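Local coordinates for protein sortase B (Streptococcus pyogenes, PDB 3PSQ) that takes part in pilus assembly as a class B sortase, probably joining surface proteins through a thioester intermediate, at residues N134-I139 with I200-I205; S70-V75 with G99-G104; Y79-T84 with F149-V154; I139-F144 with K167-Q172. All blocks are in the same frame, centred on the assembly; numbering follows the deposited sequence.

Contact 1: residues N134-I139 with I200-I205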
loop_
_atom_site.group_PDB
_atom_site.type_symbol
_atom_site.label_atom_id
_atom_site.label_comp_id
_atom_site.label_asym_id
_atom_site.label_seq_id
_atom_site.Cartn_x
_atom_site.Cartn_y
_atom_site.Cartn_z
ATOM N N ASN A 134 -11.569 -1.113 2.782
ATOM C CA ASN A 134 -11.919 -2.200 3.697
ATOM C C ASN A 134 -10.891 -3.359 3.595
ATOM O O ASN A 134 -10.807 -4.022 2.557
ATOM C CB ASN A 134 -13.330 -2.753 3.352
ATOM C CG ASN A 134 -14.424 -1.686 3.397
ATOM O OD1 ASN A 134 -14.649 -1.063 4.438
ATOM N ND2 ASN A 134 -15.109 -1.478 2.275
ATOM N N ILE A 135 -10.146 -3.624 4.661
ATOM C CA ILE A 135 -9.091 -4.639 4.632
ATOM C C ILE A 135 -9.668 -6.052 4.604
ATOM O O ILE A 135 -10.559 -6.372 5.398
ATOM C CB ILE A 135 -8.136 -4.494 5.873
ATOM C CG1 ILE A 135 -7.551 -3.072 5.941
ATOM C CG2 ILE A 135 -7.065 -5.606 5.884
ATOM C CD1 ILE A 135 -6.802 -2.754 7.231
ATOM N N PHE A 136 -9.179 -6.917 3.723
ATOM C CA PHE A 136 -9.681 -8.291 3.739
ATOM C C PHE A 136 -8.605 -9.365 3.796
ATOM O O PHE A 136 -8.935 -10.511 3.997
ATOM C CB PHE A 136 -10.645 -8.573 2.575
ATOM C CG PHE A 136 -10.010 -8.503 1.215
ATOM C CD1 PHE A 136 -9.415 -9.621 0.656
ATOM C CD2 PHE A 136 -10.017 -7.321 0.498
ATOM C CE1 PHE A 136 -8.815 -9.556 -0.604
ATOM C CE2 PHE A 136 -9.430 -7.242 -0.772
ATOM C CZ PHE A 136 -8.839 -8.353 -1.322
ATOM N N ALA A 137 -7.327 -9.019 3.633
ATOM C CA ALA A 137 -6.272 -10.042 3.691
ATOM C C ALA A 137 -4.930 -9.507 4.164
ATOM O O ALA A 137 -4.557 -8.372 3.865
ATOM C CB ALA A 137 -6.103 -10.720 2.329
ATOM N N CYS A 138 -4.212 -10.353 4.900
ATOM C CA CYS A 138 -2.797 -10.168 5.170
ATOM C C CYS A 138 -2.054 -11.312 4.513
ATOM O O CYS A 138 -2.306 -12.479 4.825
ATOM C CB CYS A 138 -2.555 -10.233 6.673
ATOM S SG CYS A 138 -0.866 -9.850 7.142
ATOM N N ILE A 139 -1.123 -10.991 3.624
ATOM C CA ILE A 139 -0.475 -11.993 2.752
ATOM C C ILE A 139 1.018 -12.176 3.059
ATOM O O ILE A 139 1.740 -11.199 3.322
ATOM C CB ILE A 139 -0.637 -11.538 1.277
ATOM C CG1 ILE A 139 -2.123 -11.489 0.887
ATOM C CG2 ILE A 139 0.222 -12.356 0.303
ATOM C CD1 ILE A 139 -2.450 -10.473 -0.190
ATOM N N ILE A 200 2.031 -8.290 2.396
ATOM C CA ILE A 200 1.048 -7.420 1.758
ATOM C C ILE A 200 -0.215 -7.382 2.621
ATOM O O ILE A 200 -0.725 -8.436 3.009
ATOM C CB ILE A 200 0.652 -7.933 0.341
ATOM C CG1 ILE A 200 1.894 -8.084 -0.548
ATOM C CG2 ILE A 200 -0.379 -7.016 -0.290
ATOM C CD1 ILE A 200 1.638 -8.633 -1.945
ATOM N N VAL A 201 -0.685 -6.172 2.927
ATOM C CA VAL A 201 -2.005 -5.930 3.475
ATOM C C VAL A 201 -2.864 -5.321 2.364
ATOM O O VAL A 201 -2.554 -4.244 1.806
ATOM C CB VAL A 201 -1.977 -4.968 4.665
ATOM C CG1 VAL A 201 -3.410 -4.593 5.098
ATOM C CG2 VAL A 201 -1.217 -5.587 5.854
ATOM N N ILE A 202 -3.924 -6.036 2.005
ATOM C CA ILE A 202 -4.790 -5.604 0.904
ATOM C C ILE A 202 -6.226 -5.304 1.362
ATOM O O ILE A 202 -6.782 -6.004 2.213
ATOM C CB ILE A 202 -4.765 -6.625 -0.256
ATOM C CG1 ILE A 202 -5.737 -6.216 -1.351
ATOM C CG2 ILE A 202 -5.160 -7.977 0.238
ATOM C CD1 ILE A 202 -5.374 -6.832 -2.663
ATOM N N GLY A 203 -6.804 -4.234 0.826
ATOM C CA GLY A 203 -8.203 -3.948 1.064
ATOM C C GLY A 203 -9.004 -3.604 -0.187
ATOM O O GLY A 203 -8.445 -3.391 -1.271
ATOM N N GLN A 204 -10.323 -3.516 -0.034
ATOM C CA GLN A 204 -11.193 -3.073 -1.137
ATOM C C GLN A 204 -11.714 -1.672 -0.917
ATOM O O GLN A 204 -12.205 -1.372 0.162
ATOM C CB GLN A 204 -12.365 -4.025 -1.289
ATOM C CG GLN A 204 -13.185 -3.846 -2.538
ATOM C CD GLN A 204 -14.227 -4.954 -2.639
ATOM O OE1 GLN A 204 -14.012 -5.976 -3.290
ATOM N NE2 GLN A 204 -15.328 -4.786 -1.923
ATOM N N ILE A 205 -11.597 -0.812 -1.917
ATOM C CA ILE A 205 -12.119 0.550 -1.788
ATOM C C ILE A 205 -13.648 0.562 -1.460
ATOM O O ILE A 205 -14.466 -0.063 -2.146
ATOM C CB ILE A 205 -11.861 1.376 -3.045
ATOM C CG1 ILE A 205 -10.364 1.402 -3.388
ATOM C CG2 ILE A 205 -12.373 2.784 -2.863
ATOM C CD1 ILE A 205 -10.074 2.138 -4.690
HETATM O O HOH W 1 -15.761 -2.588 -0.243
#
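Asn-134 and Gln-204 exchange both backbone bonds of a hydrogen-bonded pair, each with N to O at 2.7 Å. At the other end Ile-139 and Ile-200 form a second such pair. Between them Phe-136 N gives Ile-202 O a bond of 3.0 Å, while Ala-137 N adds a weak one to the same oxygen: two residues facing one. Ile-202 N returns a bond to Ala-137 O at 3.1 Å. Gly-203 fits here because its CA lies 3.7 Å from Ile-135 CA, and a CB would run into Asn-134 O.

Among apolar contacts, the end of Phe-136 comes nearer the other strand; its CG sits between backbone N and carbonyl carbon (chi1 65°). Ile-202 CG2 stands over the ring face, 4.3 Å from its centroid, a CH-pi contact, and also touches Ala-137 CB at 3.6 Å. Helix 159-167 covers this Ala-137 and Ile-202 face; Ile-135 CG2 and Val-201 CG1 meet on the other, beside Phe-109.

The polar tips share a water that accepts from Asn-134 ND2 and Gln-204 NE2; ND2 also binds Glu-206, and NE2 Leu-177 O. The whole is an antiparallel strand pair with a classic beta bulge, part of the sortase beta-barrel.

Contact 2: residues S70-V75 with G99-G104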
loop_
_atom_site.group_PDB
_atom_site.type_symbol
_atom_site.label_atom_id
_atom_site.label_comp_id
_atom_site.label_asym_id
_atom_site.label_seq_id
_atom_site.Cartn_x
_atom_site.Cartn_y
_atom_site.Cartn_z
ATOM N N SER A 70 17.967 11.012 1.243
ATOM C CA SER A 70 17.572 10.474 2.515
ATOM C C SER A 70 18.158 9.075 2.725
ATOM O O SER A 70 18.119 8.261 1.793
ATOM C CB SER A 70 16.048 10.351 2.576
ATOM O OG SER A 70 15.729 9.388 3.564
ATOM N N LEU A 71 18.653 8.777 3.935
ATOM C CA LEU A 71 19.114 7.422 4.266
ATOM C C LEU A 71 17.970 6.421 4.352
ATOM O O LEU A 71 18.184 5.221 4.192
ATOM C CB LEU A 71 19.948 7.368 5.572
ATOM C CG LEU A 71 21.308 8.096 5.529
ATOM C CD1 LEU A 71 21.798 8.574 6.853
ATOM C CD2 LEU A 71 22.394 7.212 4.864
ATOM N N SER A 72 16.750 6.876 4.597
ATOM C CA SER A 72 15.708 5.864 4.673
ATOM C C SER A 72 14.747 5.844 3.508
ATOM O O SER A 72 14.123 4.836 3.305
ATOM C CB SER A 72 14.965 5.871 6.016
ATOM O OG SER A 72 14.828 7.173 6.535
ATOM N N GLY A 73 14.638 6.937 2.757
ATOM C CA GLY A 73 13.739 6.979 1.612
ATOM C C GLY A 73 12.258 7.051 2.001
ATOM O O GLY A 73 11.951 7.372 3.147
ATOM N N SER A 74 11.338 6.745 1.073
ATOM C CA SER A 74 9.893 7.033 1.308
ATOM C C SER A 74 8.998 5.901 0.829
ATOM O O SER A 74 9.401 5.094 -0.016
ATOM C CB SER A 74 9.454 8.299 0.570
ATOM O OG SER A 74 10.274 9.418 0.815
ATOM N N VAL A 75 7.783 5.852 1.359
ATOM C CA VAL A 75 6.732 5.003 0.846
ATOM C C VAL A 75 6.093 5.624 -0.398
ATOM O O VAL A 75 5.857 6.822 -0.440
ATOM C CB VAL A 75 5.639 4.759 1.917
ATOM C CG1 VAL A 75 4.519 3.931 1.285
ATOM C CG2 VAL A 75 6.278 4.029 3.147
ATOM N N GLY A 99 10.566 0.649 4.643
ATOM C CA GLY A 99 9.612 -0.305 5.142
ATOM C C GLY A 99 9.841 -0.540 6.625
ATOM O O GLY A 99 8.884 -0.504 7.421
ATOM N N ASN A 100 11.102 -0.816 6.997
ATOM C CA ASN A 100 11.482 -0.918 8.395
ATOM C C ASN A 100 11.182 0.368 9.172
ATOM O O ASN A 100 10.706 0.301 10.281
ATOM C CB ASN A 100 12.969 -1.290 8.546
ATOM C CG ASN A 100 13.204 -2.806 8.518
ATOM O OD1 ASN A 100 13.169 -3.460 9.549
ATOM N ND2 ASN A 100 13.450 -3.358 7.329
ATOM N N VAL A 101 11.431 1.530 8.586
ATOM C CA VAL A 101 11.174 2.788 9.292
ATOM C C VAL A 101 9.667 3.161 9.411
ATOM O O VAL A 101 9.214 3.594 10.484
ATOM C CB VAL A 101 11.987 3.947 8.693
ATOM C CG1 VAL A 101 11.674 5.276 9.410
ATOM C CG2 VAL A 101 13.533 3.620 8.775
ATOM N N MET A 102 8.893 2.957 8.328
ATOM C CA MET A 102 7.533 3.473 8.269
ATOM C C MET A 102 6.418 2.426 8.333
ATOM O O MET A 102 5.343 2.701 8.876
ATOM C CB MET A 102 7.364 4.395 7.060
ATOM C CG MET A 102 8.363 5.540 7.051
ATOM S SD MET A 102 8.474 6.400 5.461
ATOM C CE MET A 102 6.892 7.247 5.450
ATOM N N PHE A 103 6.689 1.239 7.803
ATOM C CA PHE A 103 5.729 0.143 7.728
ATOM C C PHE A 103 6.109 -0.989 8.671
ATOM O O PHE A 103 5.806 -2.139 8.387
ATOM C CB PHE A 103 5.671 -0.431 6.283
ATOM C CG PHE A 103 4.732 0.329 5.305
ATOM C CD1 PHE A 103 3.889 1.327 5.728
ATOM C CD2 PHE A 103 4.671 -0.043 3.947
ATOM C CE1 PHE A 103 2.991 1.992 4.805
ATOM C CE2 PHE A 103 3.824 0.623 3.021
ATOM C CZ PHE A 103 2.973 1.631 3.465
ATOM N N GLY A 104 6.823 -0.694 9.759
ATOM C CA GLY A 104 7.217 -1.752 10.686
ATOM C C GLY A 104 6.026 -2.426 11.366
ATOM O O GLY A 104 6.154 -3.532 11.872
#
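Ser-70 OG is gripped by two backbone N-H groups, those of Ser-72 and Gly-73, the residues that bring this loop up to Val-101 and Met-102. The bond from Gly-73 N is 2.8 Å long and fairly straight (164°); that from Ser-72 N is more bent (136°). Serine suits the corner because its short hydroxyl reaches forward to the N-H groups two and three residues on, and glycine adopts the positive phi of Gly-73 with ease.

No hydrogen bond crosses between the two segments; the side-chain contacts are mainly apolar. Ser-72 CB touches Val-101 CG2 at 3.8 Å near the surface. Deeper in, the two branches of Val-75 divide the work. CG1, anti to the backbone N (chi1 176°), presses on Phe-103 CZ at 3.5 Å; CG2 sits above the middle of the same ring, 4.1 Å from its centroid, in a CH-pi contact. In one of two modelled conformers of Met-102, SD also meets that methyl.

Phe-103 and Val-75 both pack on Ile-92 of strand 89-93. The result is a loop that opens with an ST turn and packs through Val-75 on the C-terminal end of helix 96-102 and on Phe-103, near the predicted sortase active-site residues His-95 and Cys-190.

Contact 3: residues Y79-T84 with F149-V154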
loop_
_atom_site.group_PDB
_atom_site.type_symbol
_atom_site.label_atom_id
_atom_site.label_comp_id
_atom_site.label_asym_id
_atom_site.label_seq_id
_atom_site.Cartn_x
_atom_site.Cartn_y
_atom_site.Cartn_z
ATOM N N TYR A 79 4.669 3.469 -9.785
ATOM C CA TYR A 79 4.718 4.395 -10.886
ATOM C C TYR A 79 3.700 4.130 -12.003
ATOM O O TYR A 79 3.417 5.039 -12.794
ATOM C CB TYR A 79 6.121 4.533 -11.494
ATOM C CG TYR A 79 6.468 3.506 -12.569
ATOM C CD1 TYR A 79 6.342 3.803 -13.948
ATOM C CD2 TYR A 79 6.893 2.226 -12.207
ATOM C CE1 TYR A 79 6.667 2.854 -14.912
ATOM C CE2 TYR A 79 7.223 1.282 -13.151
ATOM C CZ TYR A 79 7.110 1.593 -14.499
ATOM O OH TYR A 79 7.434 0.600 -15.390
ATOM N N ARG A 80 3.165 2.920 -12.072
ATOM C CA ARG A 80 2.256 2.558 -13.163
ATOM C C ARG A 80 0.797 2.825 -12.801
ATOM O O ARG A 80 -0.058 2.607 -13.611
ATOM C CB ARG A 80 2.393 1.082 -13.538
ATOM C CG ARG A 80 3.703 0.727 -14.221
ATOM C CD ARG A 80 4.008 -0.760 -14.085
ATOM N NE ARG A 80 4.282 -1.173 -12.716
ATOM C CZ ARG A 80 4.884 -2.322 -12.385
ATOM N NH1 ARG A 80 5.283 -3.172 -13.335
ATOM N NH2 ARG A 80 5.086 -2.641 -11.099
ATOM N N ASN A 81 0.514 3.298 -11.590
ATOM C CA ASN A 81 -0.851 3.482 -11.141
ATOM C C ASN A 81 -1.342 4.876 -11.419
ATOM O O ASN A 81 -0.553 5.812 -11.493
ATOM C CB ASN A 81 -0.953 3.214 -9.634
ATOM C CG ASN A 81 -1.174 1.768 -9.307
ATOM O OD1 ASN A 81 -0.447 1.185 -8.482
ATOM N ND2 ASN A 81 -2.196 1.168 -9.918
ATOM N N LYS A 82 -2.661 5.024 -11.552
ATOM C CA LYS A 82 -3.299 6.364 -11.569
ATOM C C LYS A 82 -3.317 6.941 -10.161
ATOM O O LYS A 82 -3.670 6.219 -9.226
ATOM C CB LYS A 82 -4.753 6.263 -12.047
ATOM C CG LYS A 82 -4.914 6.074 -13.542
ATOM C CD LYS A 82 -6.355 5.720 -13.863
ATOM C CE LYS A 82 -6.532 5.462 -15.356
ATOM N NZ LYS A 82 -6.193 6.731 -16.063
ATOM N N VAL A 83 -2.952 8.218 -10.022
ATOM C CA VAL A 83 -2.908 8.879 -8.710
ATOM C C VAL A 83 -4.288 9.005 -8.063
ATOM O O VAL A 83 -4.417 9.228 -6.847
ATOM C CB VAL A 83 -2.236 10.268 -8.777
ATOM C CG1 VAL A 83 -0.745 10.122 -9.117
ATOM C CG2 VAL A 83 -2.943 11.202 -9.773
ATOM N N THR A 84 -5.330 8.868 -8.875
ATOM C CA THR A 84 -6.714 9.032 -8.413
ATOM C C THR A 84 -7.227 7.744 -7.770
ATOM O O THR A 84 -8.372 7.695 -7.296
ATOM C CB THR A 84 -7.632 9.305 -9.592
ATOM O OG1 THR A 84 -7.434 8.283 -10.577
ATOM C CG2 THR A 84 -7.341 10.668 -10.226
ATOM N N PHE A 149 2.850 -7.731 -7.441
ATOM C CA PHE A 149 3.728 -6.549 -7.517
ATOM C C PHE A 149 3.679 -5.894 -8.873
ATOM O O PHE A 149 4.476 -5.024 -9.182
ATOM C CB PHE A 149 5.164 -6.857 -7.048
ATOM C CG PHE A 149 5.224 -7.350 -5.615
ATOM C CD1 PHE A 149 4.941 -6.502 -4.569
ATOM C CD2 PHE A 149 5.483 -8.675 -5.332
ATOM C CE1 PHE A 149 4.948 -6.951 -3.275
ATOM C CE2 PHE A 149 5.504 -9.129 -4.023
ATOM C CZ PHE A 149 5.226 -8.264 -2.993
ATOM N N ASN A 150 2.686 -6.274 -9.670
ATOM C CA ASN A 150 2.477 -5.668 -10.968
ATOM C C ASN A 150 0.982 -5.350 -11.184
ATOM O O ASN A 150 0.174 -6.243 -11.477
ATOM C CB ASN A 150 3.019 -6.576 -12.074
ATOM C CG ASN A 150 3.029 -5.882 -13.450
ATOM O OD1 ASN A 150 2.192 -5.033 -13.706
ATOM N ND2 ASN A 150 3.975 -6.253 -14.331
ATOM N N PRO A 151 0.607 -4.077 -11.015
ATOM C CA PRO A 151 -0.785 -3.645 -11.176
ATOM C C PRO A 151 -1.329 -3.888 -12.594
ATOM O O PRO A 151 -2.527 -4.020 -12.797
ATOM C CB PRO A 151 -0.728 -2.139 -10.871
ATOM C CG PRO A 151 0.522 -1.971 -10.018
ATOM C CD PRO A 151 1.490 -2.983 -10.569
ATOM N N ILE A 152 -0.446 -3.946 -13.580
ATOM C CA ILE A 152 -0.914 -4.229 -14.930
ATOM C C ILE A 152 -1.335 -5.689 -15.024
ATOM O O ILE A 152 -2.406 -5.988 -15.557
ATOM C CB ILE A 152 0.133 -3.833 -15.968
ATOM C CG1 ILE A 152 0.254 -2.304 -16.001
ATOM C CG2 ILE A 152 -0.240 -4.378 -17.327
ATOM C CD1 ILE A 152 1.506 -1.798 -16.824
ATOM N N ASP A 153 -0.516 -6.589 -14.470
ATOM C CA ASP A 153 -0.828 -8.026 -14.484
ATOM C C ASP A 153 -2.110 -8.287 -13.724
ATOM O O ASP A 153 -2.966 -9.027 -14.185
ATOM C CB ASP A 153 0.327 -8.904 -13.966
ATOM C CG ASP A 153 1.493 -8.980 -14.954
ATOM O OD1 ASP A 153 1.291 -8.709 -16.157
ATOM O OD2 ASP A 153 2.635 -9.296 -14.538
ATOM N N VAL A 154 -2.269 -7.660 -12.571
ATOM C CA VAL A 154 -3.531 -7.750 -11.845
ATOM C C VAL A 154 -4.732 -7.275 -12.688
ATOM O O VAL A 154 -5.770 -7.942 -12.749
ATOM C CB VAL A 154 -3.479 -7.008 -10.477
ATOM C CG1 VAL A 154 -4.853 -7.014 -9.815
ATOM C CG2 VAL A 154 -2.423 -7.654 -9.557
HETATM O O HOH W 2 6.799 -5.297 -11.736
#
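Arg-80, in the loop before strand 89-93 of the sortase barrel, lies across the N-terminus of helix 151-155, whose N-cap is Asn-150. From CB the chain carries CG beside the backbone N and over the rim of the neighbouring Tyr-79 ring. Arg-80 CD then touches Ile-152 CD1 at 3.9 Å. A bend at chi3 (-67°) places NE near Pro-151 CD, and Pro-151 CD lies over one face of the guanidinium, 3.9 Å from Arg-80 CZ. Arg-80 NH1 comes to 3.5 Å from Asn-150 ND2, two donors that do not bond, and gives a hydrogen bond to a water, which in turn reaches Phe-149 O weakly. Arg-80 NH2 lies 3.1 Å from Phe-149 O and forms a salt bridge with Asp-78. Arginine suits the place, offering an apolar CD to Ile-152 and a flat cation beyond.

Asn-150 OD1 makes the cap, accepting from Ile-152 N at 2.9 Å and, above its carbonyl plane, from Asp-153 N. Proline, lacking an N-H to satisfy, fits the first turn. Its ring lies against Asn-81, whose amide is held by Tyr-89 O and Leu-91 N, and Pro-151 CG rests 3.6 Å from Asn-81 OD1.

Contact 4: residues I139-F144 with K167-Q172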
loop_
_atom_site.group_PDB
_atom_site.type_symbol
_atom_site.label_atom_id
_atom_site.label_comp_id
_atom_site.label_asym_id
_atom_site.label_seq_id
_atom_site.Cartn_x
_atom_site.Cartn_y
_atom_site.Cartn_z
ATOM N N ILE A 139 -1.123 -10.991 3.624
ATOM C CA ILE A 139 -0.475 -11.993 2.752
ATOM C C ILE A 139 1.018 -12.176 3.059
ATOM O O ILE A 139 1.740 -11.199 3.322
ATOM C CB ILE A 139 -0.637 -11.538 1.277
ATOM C CG1 ILE A 139 -2.123 -11.489 0.887
ATOM C CG2 ILE A 139 0.222 -12.356 0.303
ATOM C CD1 ILE A 139 -2.450 -10.473 -0.190
ATOM N N GLN A 140 1.476 -13.421 3.066
ATOM C CA GLN A 140 2.906 -13.668 3.100
ATOM C C GLN A 140 3.327 -14.260 1.771
ATOM O O GLN A 140 2.851 -15.312 1.331
ATOM C CB GLN A 140 3.361 -14.569 4.246
ATOM C CG GLN A 140 4.859 -14.962 4.132
ATOM C CD GLN A 140 5.823 -13.973 4.809
ATOM O OE1 GLN A 140 6.356 -13.046 4.180
ATOM N NE2 GLN A 140 6.054 -14.182 6.108
ATOM N N THR A 141 4.213 -13.538 1.110
ATOM C CA THR A 141 4.646 -13.969 -0.173
ATOM C C THR A 141 6.117 -13.605 -0.236
ATOM O O THR A 141 6.729 -13.340 0.795
ATOM C CB THR A 141 3.775 -13.319 -1.280
ATOM O OG1 THR A 141 4.160 -13.861 -2.521
ATOM C CG2 THR A 141 3.940 -11.803 -1.338
ATOM N N ASP A 142 6.706 -13.640 -1.421
ATOM C CA ASP A 142 8.100 -13.208 -1.531
ATOM C C ASP A 142 8.284 -12.247 -2.708
ATOM O O ASP A 142 7.314 -11.954 -3.442
ATOM C CB ASP A 142 9.025 -14.410 -1.610
ATOM C CG ASP A 142 8.795 -15.225 -2.839
ATOM O OD1 ASP A 142 8.448 -14.665 -3.892
ATOM O OD2 ASP A 142 8.985 -16.448 -2.759
ATOM N N ALA A 143 9.513 -11.768 -2.881
ATOM C CA ALA A 143 9.838 -10.755 -3.883
ATOM C C ALA A 143 9.441 -11.201 -5.288
ATOM O O ALA A 143 9.342 -10.376 -6.191
ATOM C CB ALA A 143 11.343 -10.420 -3.838
ATOM N N PHE A 144 9.183 -12.503 -5.460
ATOM C CA PHE A 144 8.997 -13.057 -6.796
ATOM C C PHE A 144 7.600 -13.494 -7.065
ATOM O O PHE A 144 7.374 -14.219 -8.020
ATOM C CB PHE A 144 10.022 -14.173 -7.106
ATOM C CG PHE A 144 11.430 -13.713 -6.905
ATOM C CD1 PHE A 144 12.087 -12.945 -7.885
ATOM C CD2 PHE A 144 12.064 -13.930 -5.679
ATOM C CE1 PHE A 144 13.350 -12.437 -7.638
ATOM C CE2 PHE A 144 13.327 -13.447 -5.444
ATOM C CZ PHE A 144 13.969 -12.691 -6.413
ATOM N N LYS A 167 -5.916 -15.555 -1.519
ATOM C CA LYS A 167 -6.360 -16.550 -0.558
ATOM C C LYS A 167 -5.296 -17.574 -0.142
ATOM O O LYS A 167 -5.127 -17.835 1.035
ATOM C CB LYS A 167 -7.591 -17.292 -1.085
ATOM C CG LYS A 167 -8.335 -18.026 0.025
ATOM C CD LYS A 167 -9.434 -18.968 -0.481
ATOM C CE LYS A 167 -9.922 -19.919 0.665
ATOM N NZ LYS A 167 -11.135 -20.766 0.303
ATOM N N GLN A 168 -4.579 -18.164 -1.089
ATOM C CA GLN A 168 -3.655 -19.255 -0.782
ATOM C C GLN A 168 -2.345 -18.766 -0.153
ATOM O O GLN A 168 -1.524 -19.564 0.323
ATOM C CB GLN A 168 -3.400 -20.089 -2.042
ATOM C CG GLN A 168 -2.303 -19.588 -2.959
ATOM C CD GLN A 168 -1.197 -20.597 -3.090
ATOM O OE1 GLN A 168 -0.056 -20.271 -3.439
ATOM N NE2 GLN A 168 -1.534 -21.852 -2.811
ATOM N N LYS A 169 -2.140 -17.453 -0.158
ATOM C CA LYS A 169 -0.945 -16.877 0.441
ATOM C C LYS A 169 -1.264 -16.051 1.673
ATOM O O LYS A 169 -0.384 -15.402 2.227
ATOM C CB LYS A 169 -0.178 -16.061 -0.604
ATOM C CG LYS A 169 0.523 -16.983 -1.550
ATOM C CD LYS A 169 1.128 -16.311 -2.724
ATOM C CE LYS A 169 1.757 -17.375 -3.600
ATOM N NZ LYS A 169 2.970 -16.846 -4.279
ATOM N N SER A 170 -2.526 -16.081 2.097
ATOM C CA SER A 170 -2.975 -15.265 3.207
ATOM C C SER A 170 -2.775 -15.942 4.549
ATOM O O SER A 170 -2.999 -17.144 4.691
ATOM C CB SER A 170 -4.438 -14.872 3.034
ATOM O OG SER A 170 -4.601 -13.956 1.950
ATOM N N VAL A 171 -2.329 -15.154 5.521
ATOM C CA VAL A 171 -2.219 -15.581 6.911
ATOM C C VAL A 171 -3.519 -15.210 7.646
ATOM O O VAL A 171 -3.924 -15.904 8.565
ATOM C CB VAL A 171 -1.000 -14.904 7.611
ATOM C CG1 VAL A 171 -0.969 -15.228 9.102
ATOM C CG2 VAL A 171 0.299 -15.330 6.953
ATOM N N GLN A 172 -4.127 -14.083 7.262
ATOM C CA GLN A 172 -5.489 -13.757 7.662
ATOM C C GLN A 172 -6.339 -13.360 6.434
ATOM O O GLN A 172 -5.832 -12.760 5.484
ATOM C CB GLN A 172 -5.502 -12.639 8.706
ATOM C CG GLN A 172 -4.624 -12.864 9.907
ATOM C CD GLN A 172 -5.082 -14.011 10.781
ATOM O OE1 GLN A 172 -6.200 -14.514 10.633
ATOM N NE2 GLN A 172 -4.221 -14.440 11.699
#
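Gln-140 N donates to Lys-169 O at 2.8 Å. The same oxygen receives a CA-H...O contact from Ile-139 CA at 3.5 Å, so that one acceptor engages two successive residues of the strand. Lys-169 CB lies 3.8 Å from Ile-139 CG2, and Ser-170 OG touches Ile-139 CG1 at 3.7 Å. At the surface Gln-140 CB reaches Val-171 CG2 at 4.2 Å.

Lysine is apt here because its CB lies on an apolar neighbour while the longer chain carries the ammonium group to Thr-141 and Asp-145. The chain runs extended past CG until chi4 turns NZ aside, with Lys-169 NZ 3.7 Å from Thr-141 OG1. That distance is too long for a bond; what joins the two is Asp-145, which hydrogen-bonds the threonine hydroxyl and makes a long, weak ion pair with NZ.

Ile-139 and Ser-170 form an antiparallel non-hydrogen-bonded pair at the edge where strand 170-173 joins strand 130-142, with a classic beta bulge next to it as Val-171 and Gln-172 both face Cys-138. A type I turn from Lys-167 to Ser-170 leads there from helix 159-167, and Ser-170 OG ties back to Ile-166 O. Beyond Thr-141, whose backbone pairs with that of Arg-198, the strand ends in an Asx turn: Asp-142 OD1 accepts from Phe-144 N at 2.8 Å.

In the fold
Contacts 1 and 4 are neighbours, their centres 11 Å apart: both use strand 130-142, with 197-205 on one edge and 170-173 on the other, and along the chain contact 4 is nested within the loop that contact 1 closes. Contact 3 lies 16 Å from contact 1, centre to centre, and joins it through Phe-149 CZ on Ile-200 CD1, 3.8 Å apart; Phe-149 also packs on contact 4. Contact 2 stands about 21 Å from contacts 1 and 3, centre to centre, and closes before contact 1 opens. Contacts 1 and 4 join strands of the sheet, while contacts 2 and 3 pack loops and helix ends round it; its strands 184-190 and 197-205 carry the predicted catalytic Cys-190 and Arg-198.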